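Local coordinates for putative uncharacterized protein (Bacteroides vulgatus, PDB 4F7A) that probably binds glycans, perhaps mucin O-glycans, at the outer membrane as a lipoprotein of the SusD/RagB family, at residues 188-202 against 229-243. Sequence-based numbering, arbitrary orientation. Where two conformers were deposited one is given.
Sequences CNCPTASRWIKFANS and NSYGVIESSDENIQI
Glu239 lies between Lys198 and Arg195 of helix 193-210. Its OE1 takes Lys198 NZ at 2.8 Å on the syn lone pair, while bends at chi2 (-90°) and chi3 (-73°) bring the Arg195 guanidinium over its CG and carboxylate, the two planes 16° apart; no N-H of Arg195 points at OE2, so this second salt bridge is one of charge alone. Pro191 CD packs on the opposite guanidinium face. A water accepting from Arg195 NE donates to Asn189 O and Glu239 O. At the guanidinium edge, Asn189 ND2 spends both hydrogens in its amide plane, on Asn240 O (2.9 Å) and Asp238 O (3.0 Å). Inward, Ile241 CG1 makes a CH-pi contact over one face of the Phe199 ring, 3.9 Å from the centroid. In this TPR-like SusD homologue, segment 229-243 runs along the helix from the end of helix 216-228 to a short strand antiparallel to 329-332. At the other end Ile197 CD1 makes a CH-pi contact over the Tyr231 ring, whose OH bonds Asp170. Asn201 ND2 reaches Gly232 O (2.7 Å) and, from above that residue's carbonyl plane, Asn229 OD1, which Tyr231 N approaches from the opposite face in an Asx turn. Ser202 OG donates to Lys198 O and accepts from Ile234 N.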
ATOM      1  N   CYS A 188      12.182  -9.450  -6.401  1.00 15.91           N
ATOM      2  CA  CYS A 188      11.000  -9.312  -5.532  1.00 15.25           C
ATOM      3  C   CYS A 188      10.796 -10.503  -4.597  1.00 16.41           C
ATOM      4  O   CYS A 188       9.720 -10.647  -4.022  1.00 17.08           O
ATOM      5  CB  CYS A 188       9.739  -9.056  -6.355  1.00 15.66           C
ATOM      6  SG  CYS A 188       9.373 -10.390  -7.501  1.00 17.63           S
ATOM      7  N   ASN A 189      11.841 -11.310  -4.410  1.00 15.39           N
ATOM      8  CA  ASN A 189      11.808 -12.503  -3.533  1.00 15.68           C
ATOM      9  C   ASN A 189      10.888 -13.595  -4.108  1.00 18.16           C
ATOM     10  O   ASN A 189      10.152 -14.262  -3.368  1.00 16.87           O
ATOM     11  CB  ASN A 189      11.462 -12.144  -2.084  1.00 15.69           C
ATOM     12  CG  ASN A 189      11.741 -13.288  -1.089  1.00 16.93           C
ATOM     13  OD1 ASN A 189      12.649 -14.098  -1.292  1.00 16.21           O
ATOM     14  ND2 ASN A 189      10.969 -13.337  -0.008  1.00 13.78           N
ATOM     15  N   CYS A 190      10.958 -13.764  -5.443  1.00 16.77           N
ATOM     16  CA  CYS A 190      10.307 -14.868  -6.158  1.00 17.53           C
ATOM     17  C   CYS A 190      11.368 -15.636  -6.953  1.00 17.86           C
ATOM     18  O   CYS A 190      11.674 -15.306  -8.102  1.00 18.46           O
ATOM     19  CB  CYS A 190       9.188 -14.373  -7.071  1.00 20.97           C
ATOM     20  SG  CYS A 190       7.783 -13.728  -6.177  1.00 19.00           S
ATOM     21  N   PRO A 191      11.973 -16.635  -6.323  1.00 15.53           N
ATOM     22  CA  PRO A 191      13.112 -17.288  -6.972  1.00 15.98           C
ATOM     23  C   PRO A 191      12.717 -18.409  -7.912  1.00 16.37           C
ATOM     24  O   PRO A 191      13.585 -18.972  -8.572  1.00 18.69           O
ATOM     25  CB  PRO A 191      13.892 -17.870  -5.792  1.00 18.33           C
ATOM     26  CG  PRO A 191      12.820 -18.188  -4.794  1.00 16.30           C
ATOM     27  CD  PRO A 191      11.863 -17.020  -4.905  1.00 18.19           C
ATOM     28  N   THR A 192      11.430 -18.748  -7.944  1.00 17.30           N
ATOM     29  CA  THR A 192      10.941 -19.816  -8.784  1.00 16.00           C
ATOM     30  C   THR A 192       9.640 -19.409  -9.461  1.00 18.89           C
ATOM     31  O   THR A 192       8.933 -18.488  -9.025  1.00 17.48           O
ATOM     32  CB  THR A 192      10.659 -21.118  -7.992  1.00 17.01           C
ATOM     33  OG1 THR A 192       9.581 -20.887  -7.073  1.00 15.14           O
ATOM     34  CG2 THR A 192      11.891 -21.633  -7.239  1.00 20.24           C
ATOM     35  N   ALA A 193       9.330 -20.113 -10.542  1.00 18.27           N
ATOM     36  CA  ALA A 193       8.038 -19.937 -11.237  1.00 16.64           C
ATOM     37  C   ALA A 193       6.848 -20.152 -10.299  1.00 15.40           C
ATOM     38  O   ALA A 193       5.916 -19.341 -10.275  1.00 14.44           O
ATOM     39  CB  ALA A 193       7.967 -20.861 -12.446  1.00 15.52           C
ATOM     40  N   SER A 194       6.888 -21.197  -9.477  1.00 14.30           N
ATOM     41  CA  SER A 194       5.840 -21.407  -8.481  1.00 13.25           C
ATOM     42  C   SER A 194       5.667 -20.231  -7.536  1.00 15.52           C
ATOM     43  O   SER A 194       4.532 -19.885  -7.183  1.00 14.99           O
ATOM     44  CB  SER A 194       6.078 -22.676  -7.664  1.00 14.06           C
ATOM     45  OG  SER A 194       5.962 -23.829  -8.455  1.00 18.37           O
ATOM     46  N   ARG A 195       6.761 -19.591  -7.129  1.00 14.34           N
ATOM     47  CA  ARG A 195       6.658 -18.443  -6.236  1.00 14.71           C
ATOM     48  C   ARG A 195       6.021 -17.222  -6.883  1.00 14.17           C
ATOM     49  O   ARG A 195       5.316 -16.465  -6.225  1.00 13.48           O
ATOM     50  CB  ARG A 195       8.022 -18.103  -5.632  1.00 16.22           C
ATOM     51  CG  ARG A 195       8.533 -19.145  -4.627  1.00 17.75           C
ATOM     52  CD  ARG A 195       8.098 -18.855  -3.204  1.00 19.05           C
ATOM     53  NE  ARG A 195       8.823 -17.714  -2.649  1.00 16.76           N
ATOM     54  CZ  ARG A 195      10.034 -17.772  -2.101  1.00 18.64           C
ATOM     55  NH1 ARG A 195      10.682 -18.923  -1.975  1.00 16.58           N
ATOM     56  NH2 ARG A 195      10.596 -16.666  -1.658  1.00 17.13           N
ATOM     57  N   TRP A 196       6.239 -17.039  -8.178  1.00 13.34           N
ATOM     58  CA  TRP A 196       5.520 -16.010  -8.928  1.00 12.70           C
ATOM     59  C   TRP A 196       4.016 -16.264  -8.950  1.00 12.86           C
ATOM     60  O   TRP A 196       3.232 -15.342  -8.793  1.00 14.49           O
ATOM     61  CB  TRP A 196       6.068 -15.898 -10.366  1.00 13.07           C
ATOM     62  CG  TRP A 196       7.322 -15.086 -10.455  1.00 14.33           C
ATOM     63  CD1 TRP A 196       8.601 -15.564 -10.493  1.00 18.10           C
ATOM     64  CD2 TRP A 196       7.426 -13.656 -10.509  1.00 15.11           C
ATOM     65  NE1 TRP A 196       9.495 -14.519 -10.570  1.00 20.72           N
ATOM     66  CE2 TRP A 196       8.798 -13.337 -10.587  1.00 16.40           C
ATOM     67  CE3 TRP A 196       6.493 -12.612 -10.494  1.00 14.42           C
ATOM     68  CZ2 TRP A 196       9.255 -12.027 -10.675  1.00 15.89           C
ATOM     69  CZ3 TRP A 196       6.950 -11.300 -10.563  1.00 18.27           C
ATOM     70  CH2 TRP A 196       8.329 -11.023 -10.638  1.00 15.55           C
ATOM     71  N   ILE A 197       3.616 -17.517  -9.120  1.00 13.99           N
ATOM     72  CA  ILE A 197       2.194 -17.848  -9.102  1.00 13.93           C
ATOM     73  C   ILE A 197       1.592 -17.603  -7.717  1.00 13.55           C
ATOM     74  O   ILE A 197       0.488 -17.044  -7.586  1.00 13.34           O
ATOM     75  CB  ILE A 197       1.920 -19.306  -9.549  1.00 14.68           C
ATOM     76  CG1 ILE A 197       2.425 -19.536 -10.985  1.00 14.79           C
ATOM     77  CG2 ILE A 197       0.388 -19.608  -9.435  1.00 11.78           C
ATOM     78  CD1 ILE A 197       2.273 -21.016 -11.512  1.00 14.73           C
ATOM     79  N   LYS A 198       2.336 -17.962  -6.667  1.00 14.49           N
ATOM     80  CA  LYS A 198       1.911 -17.659  -5.283  1.00 14.01           C
ATOM     81  C   LYS A 198       1.750 -16.157  -5.016  1.00 13.12           C
ATOM     82  O   LYS A 198       0.785 -15.725  -4.366  1.00 12.70           O
ATOM     83  CB  LYS A 198       2.889 -18.314  -4.311  1.00 15.66           C
ATOM     84  CG  LYS A 198       2.466 -18.303  -2.873  1.00 22.85           C
ATOM     85  CD  LYS A 198       3.532 -18.916  -1.964  1.00 24.85           C
ATOM     86  CE  LYS A 198       3.862 -20.340  -2.311  1.00 19.06           C
ATOM     87  NZ  LYS A 198       4.555 -21.023  -1.146  1.00 19.77           N
ATOM     88  N   PHE A 199       2.675 -15.365  -5.541  1.00 13.50           N
ATOM     89  CA  PHE A 199       2.570 -13.903  -5.576  1.00 13.56           C
ATOM     90  C   PHE A 199       1.250 -13.493  -6.279  1.00 12.82           C
ATOM     91  O   PHE A 199       0.430 -12.771  -5.695  1.00 13.16           O
ATOM     92  CB  PHE A 199       3.842 -13.352  -6.277  1.00 13.44           C
ATOM     93  CG  PHE A 199       3.911 -11.837  -6.452  1.00 12.52           C
ATOM     94  CD1 PHE A 199       2.975 -10.965  -5.927  1.00 14.26           C
ATOM     95  CD2 PHE A 199       4.978 -11.304  -7.148  1.00 11.59           C
ATOM     96  CE1 PHE A 199       3.095  -9.600  -6.123  1.00 13.54           C
ATOM     97  CE2 PHE A 199       5.117  -9.932  -7.340  1.00 16.16           C
ATOM     98  CZ  PHE A 199       4.172  -9.079  -6.840  1.00 12.58           C
ATOM     99  N   ALA A 200       1.021 -13.980  -7.490  1.00 12.62           N
ATOM    100  CA  ALA A 200      -0.221 -13.675  -8.225  1.00 12.55           C
ATOM    101  C   ALA A 200      -1.481 -14.059  -7.439  1.00 11.69           C
ATOM    102  O   ALA A 200      -2.456 -13.317  -7.416  1.00 11.49           O
ATOM    103  CB  ALA A 200      -0.234 -14.395  -9.593  1.00 10.81           C
ATOM    104  N   ASN A 201      -1.464 -15.222  -6.808  1.00 12.22           N
ATOM    105  CA  ASN A 201      -2.624 -15.684  -6.036  1.00 13.03           C
ATOM    106  C   ASN A 201      -2.903 -14.763  -4.855  1.00 11.78           C
ATOM    107  O   ASN A 201      -4.050 -14.424  -4.575  1.00 12.61           O
ATOM    108  CB  ASN A 201      -2.451 -17.125  -5.535  1.00 12.47           C
ATOM    109  CG  ASN A 201      -2.371 -18.155  -6.646  1.00 15.43           C
ATOM    110  OD1 ASN A 201      -2.906 -17.954  -7.735  1.00 13.13           O
ATOM    111  ND2 ASN A 201      -1.744 -19.307  -6.348  1.00 13.71           N
ATOM    112  N   SER A 202      -1.847 -14.352  -4.160  1.00 12.93           N
ATOM    113  CA  SER A 202      -1.971 -13.479  -2.994  1.00 11.89           C
ATOM    114  C   SER A 202      -2.437 -12.097  -3.403  1.00 10.59           C
ATOM    115  O   SER A 202      -3.282 -11.508  -2.756  1.00 10.21           O
ATOM    116  CB  SER A 202      -0.642 -13.393  -2.250  1.00 13.63           C
ATOM    117  OG  SER A 202      -0.196 -14.703  -1.921  1.00 16.78           O
ATOM    118  N   ASN A 229      -6.242 -22.075  -6.054  1.00 18.74           N
ATOM    119  CA  ASN A 229      -5.155 -22.346  -6.977  1.00 17.42           C
ATOM    120  C   ASN A 229      -4.122 -23.223  -6.270  1.00 17.38           C
ATOM    121  O   ASN A 229      -3.721 -22.939  -5.130  1.00 16.67           O
ATOM    122  CB  ASN A 229      -4.580 -21.039  -7.510  1.00 18.25           C
ATOM    123  CG  ASN A 229      -3.457 -21.259  -8.541  1.00 21.16           C
ATOM    124  OD1 ASN A 229      -2.380 -21.676  -8.182  1.00 16.45           O
ATOM    125  ND2 ASN A 229      -3.727 -20.968  -9.809  1.00 15.55           N
ATOM    126  N   SER A 230      -3.705 -24.295  -6.934  1.00 15.42           N
ATOM    127  CA  SER A 230      -2.868 -25.310  -6.296  1.00 18.84           C
ATOM    128  C   SER A 230      -1.474 -24.800  -5.888  1.00 18.87           C
ATOM    129  O   SER A 230      -0.824 -25.432  -5.077  1.00 18.94           O
ATOM    130  CB  SER A 230      -2.729 -26.523  -7.225  1.00 21.48           C
ATOM    131  OG  SER A 230      -2.047 -26.130  -8.398  1.00 24.02           O
ATOM    132  N   TYR A 231      -1.005 -23.680  -6.456  1.00 16.86           N
ATOM    133  CA  TYR A 231       0.321 -23.158  -6.097  1.00 17.98           C
ATOM    134  C   TYR A 231       0.352 -22.436  -4.739  1.00 17.46           C
ATOM    135  O   TYR A 231       1.426 -22.178  -4.217  1.00 16.56           O
ATOM    136  CB  TYR A 231       0.898 -22.259  -7.203  1.00 16.16           C
ATOM    137  CG  TYR A 231       1.263 -23.039  -8.440  1.00 14.36           C
ATOM    138  CD1 TYR A 231       0.330 -23.263  -9.435  1.00 16.85           C
ATOM    139  CD2 TYR A 231       2.542 -23.598  -8.597  1.00 17.10           C
ATOM    140  CE1 TYR A 231       0.661 -23.993 -10.563  1.00 15.24           C
ATOM    141  CE2 TYR A 231       2.868 -24.332  -9.732  1.00 19.75           C
ATOM    142  CZ  TYR A 231       1.908 -24.534 -10.707  1.00 18.72           C
ATOM    143  OH  TYR A 231       2.184 -25.261 -11.858  1.00 18.80           O
ATOM    144  N   GLY A 232      -0.817 -22.128  -4.179  1.00 16.16           N
ATOM    145  CA  GLY A 232      -0.907 -21.599  -2.823  1.00 18.12           C
ATOM    146  C   GLY A 232      -0.816 -20.090  -2.770  1.00 17.28           C
ATOM    147  O   GLY A 232      -0.708 -19.443  -3.805  1.00 15.08           O
ATOM    148  N   VAL A 233      -0.888 -19.550  -1.545  1.00 14.51           N
ATOM    149  CA  VAL A 233      -0.703 -18.134  -1.283  1.00 12.73           C
ATOM    150  C   VAL A 233       0.421 -18.011  -0.256  1.00 13.87           C
ATOM    151  O   VAL A 233       0.849 -19.008   0.342  1.00 14.67           O
ATOM    152  CB  VAL A 233      -1.993 -17.459  -0.762  1.00 11.67           C
ATOM    153  CG1 VAL A 233      -3.118 -17.463  -1.840  1.00 12.24           C
ATOM    154  CG2 VAL A 233      -2.501 -18.120   0.545  1.00 10.41           C
ATOM    155  N   ILE A 234       0.916 -16.798  -0.075  1.00 13.61           N
ATOM    156  CA  ILE A 234       2.041 -16.569   0.825  1.00 13.00           C
ATOM    157  C   ILE A 234       1.590 -16.757   2.267  1.00 13.06           C
ATOM    158  O   ILE A 234       0.630 -16.130   2.706  1.00 12.99           O
ATOM    159  CB  ILE A 234       2.657 -15.171   0.590  1.00 14.14           C
ATOM    160  CG1 ILE A 234       3.201 -15.080  -0.851  1.00 16.50           C
ATOM    161  CG2 ILE A 234       3.814 -14.915   1.595  1.00 11.03           C
ATOM    162  CD1 ILE A 234       3.555 -13.688  -1.270  1.00 20.27           C
ATOM    163  N   GLU A 235       2.284 -17.641   2.994  1.00 12.34           N
ATOM    164  CA  GLU A 235       1.954 -17.976   4.386  1.00 12.10           C
ATOM    165  C   GLU A 235       3.097 -17.751   5.372  1.00 13.46           C
ATOM    166  O   GLU A 235       2.848 -17.609   6.564  1.00 14.68           O
ATOM    167  CB  GLU A 235       1.523 -19.450   4.457  1.00 15.97           C
ATOM    168  CG  GLU A 235       0.200 -19.678   3.734  1.00 14.23           C
ATOM    169  CD  GLU A 235      -0.302 -21.106   3.802  1.00 20.78           C
ATOM    170  OE1 GLU A 235       0.367 -21.952   4.402  1.00 18.16           O
ATOM    171  OE2 GLU A 235      -1.387 -21.382   3.254  1.00 19.36           O
ATOM    172  N   SER A 236       4.326 -17.722   4.860  1.00 13.49           N
ATOM    173  CA  SER A 236       5.527 -17.520   5.677  0.50 15.04           C
ATOM    174  C   SER A 236       6.187 -16.198   5.339  1.00 13.06           C
ATOM    175  O   SER A 236       6.317 -15.859   4.167  1.00 13.86           O
ATOM    176  CB  SER A 236       6.547 -18.637   5.404  0.50 15.97           C
ATOM    177  OG  SER A 236       7.794 -18.325   6.011  0.50 16.94           O
ATOM    178  N   SER A 237       6.666 -15.481   6.364  1.00 13.51           N
ATOM    179  CA  SER A 237       7.326 -14.171   6.140  1.00 14.62           C
ATOM    180  C   SER A 237       8.588 -14.284   5.298  1.00 15.08           C
ATOM    181  O   SER A 237       8.971 -13.334   4.623  1.00 16.16           O
ATOM    182  CB  SER A 237       7.640 -13.481   7.464  1.00 13.35           C
ATOM    183  OG  SER A 237       6.428 -13.210   8.160  1.00 14.38           O
ATOM    184  N   ASP A 238       9.204 -15.469   5.296  1.00 16.24           N
ATOM    185  CA  ASP A 238      10.394 -15.684   4.475  0.67 16.83           C
ATOM    186  C   ASP A 238      10.075 -15.535   2.984  1.00 16.62           C
ATOM    187  O   ASP A 238      10.971 -15.332   2.189  1.00 14.86           O
ATOM    188  CB  ASP A 238      11.015 -17.050   4.767  0.67 20.03           C
ATOM    189  CG  ASP A 238      11.593 -17.145   6.169  0.67 24.16           C
ATOM    190  OD1 ASP A 238      11.985 -16.105   6.740  0.67 29.43           O
ATOM    191  OD2 ASP A 238      11.641 -18.267   6.706  0.67 35.99           O
ATOM    192  N   GLU A 239       8.794 -15.596   2.625  1.00 15.69           N
ATOM    193  CA  GLU A 239       8.355 -15.485   1.222  1.00 13.73           C
ATOM    194  C   GLU A 239       7.683 -14.136   0.902  1.00 14.18           C
ATOM    195  O   GLU A 239       7.034 -13.976  -0.130  1.00 12.83           O
ATOM    196  CB  GLU A 239       7.437 -16.672   0.860  1.00 15.66           C
ATOM    197  CG  GLU A 239       8.163 -18.025   1.001  1.00 16.95           C
ATOM    198  CD  GLU A 239       7.471 -19.197   0.314  1.00 22.12           C
ATOM    199  OE1 GLU A 239       6.265 -19.139   0.015  1.00 18.24           O
ATOM    200  OE2 GLU A 239       8.149 -20.216   0.115  1.00 22.46           O
ATOM    201  N   ASN A 240       7.840 -13.163   1.790  1.00 12.05           N
ATOM    202  CA  ASN A 240       7.203 -11.856   1.587  1.00 11.84           C
ATOM    203  C   ASN A 240       7.716 -11.262   0.260  1.00 12.78           C
ATOM    204  O   ASN A 240       8.887 -11.390  -0.067  1.00 12.89           O
ATOM    205  CB  ASN A 240       7.572 -10.903   2.733  1.00 12.70           C
ATOM    206  CG  ASN A 240       6.782 -11.150   3.981  1.00 13.57           C
ATOM    207  OD1 ASN A 240       5.894 -12.015   4.004  1.00 13.85           O
ATOM    208  ND2 ASN A 240       7.114 -10.408   5.051  1.00 13.02           N
ATOM    209  N   ILE A 241       6.823 -10.636  -0.496  1.00 12.73           N
ATOM    210  CA  ILE A 241       7.225  -9.914  -1.700  1.00 12.84           C
ATOM    211  C   ILE A 241       7.832  -8.595  -1.232  1.00 13.95           C
ATOM    212  O   ILE A 241       7.177  -7.802  -0.549  1.00 12.05           O
ATOM    213  CB  ILE A 241       6.041  -9.643  -2.644  1.00 13.20           C
ATOM    214  CG1 ILE A 241       5.284 -10.960  -2.957  1.00 14.65           C
ATOM    215  CG2 ILE A 241       6.516  -8.926  -3.930  1.00 11.84           C
ATOM    216  CD1 ILE A 241       6.146 -12.154  -3.485  1.00 15.32           C
ATOM    217  N   GLN A 242       9.084  -8.376  -1.619  1.00 11.83           N
ATOM    218  CA  GLN A 242       9.838  -7.210  -1.193  1.00 12.43           C
ATOM    219  C   GLN A 242      10.954  -6.972  -2.192  1.00 12.03           C
ATOM    220  O   GLN A 242      11.542  -7.913  -2.707  1.00 12.27           O
ATOM    221  CB  GLN A 242      10.423  -7.417   0.199  1.00 11.21           C
ATOM    222  CG  GLN A 242      11.218  -8.684   0.398  1.00 14.52           C
ATOM    223  CD  GLN A 242      11.570  -8.899   1.857  1.00 16.82           C
ATOM    224  OE1 GLN A 242      10.912  -8.380   2.737  1.00 18.04           O
ATOM    225  NE2 GLN A 242      12.609  -9.667   2.111  1.00 12.66           N
ATOM    226  N   ILE A 243      11.211  -5.709  -2.470  1.00 13.29           N
ATOM    227  CA  ILE A 243      12.131  -5.317  -3.538  1.00 13.76           C
ATOM    228  C   ILE A 243      13.557  -5.123  -3.053  1.00 14.17           C
ATOM    229  O   ILE A 243      13.798  -4.387  -2.083  1.00 14.02           O
ATOM    230  CB  ILE A 243      11.691  -4.025  -4.216  1.00 13.78           C
ATOM    231  CG1 ILE A 243      10.270  -4.165  -4.785  1.00 15.40           C
ATOM    232  CG2 ILE A 243      12.728  -3.627  -5.338  1.00 10.54           C
ATOM    233  CD1 ILE A 243      10.062  -5.271  -5.858  1.00 11.49           C
TER
HETATM  234  O   HOH W   1       7.702 -15.088  -2.481  1.00 16.19           O
HETATM  235  O   HOH W   2       2.051 -21.345   0.543  1.00 21.28           O
HETATM  236  O   HOH W   3       7.231 -22.312  -1.447  1.00 30.30           O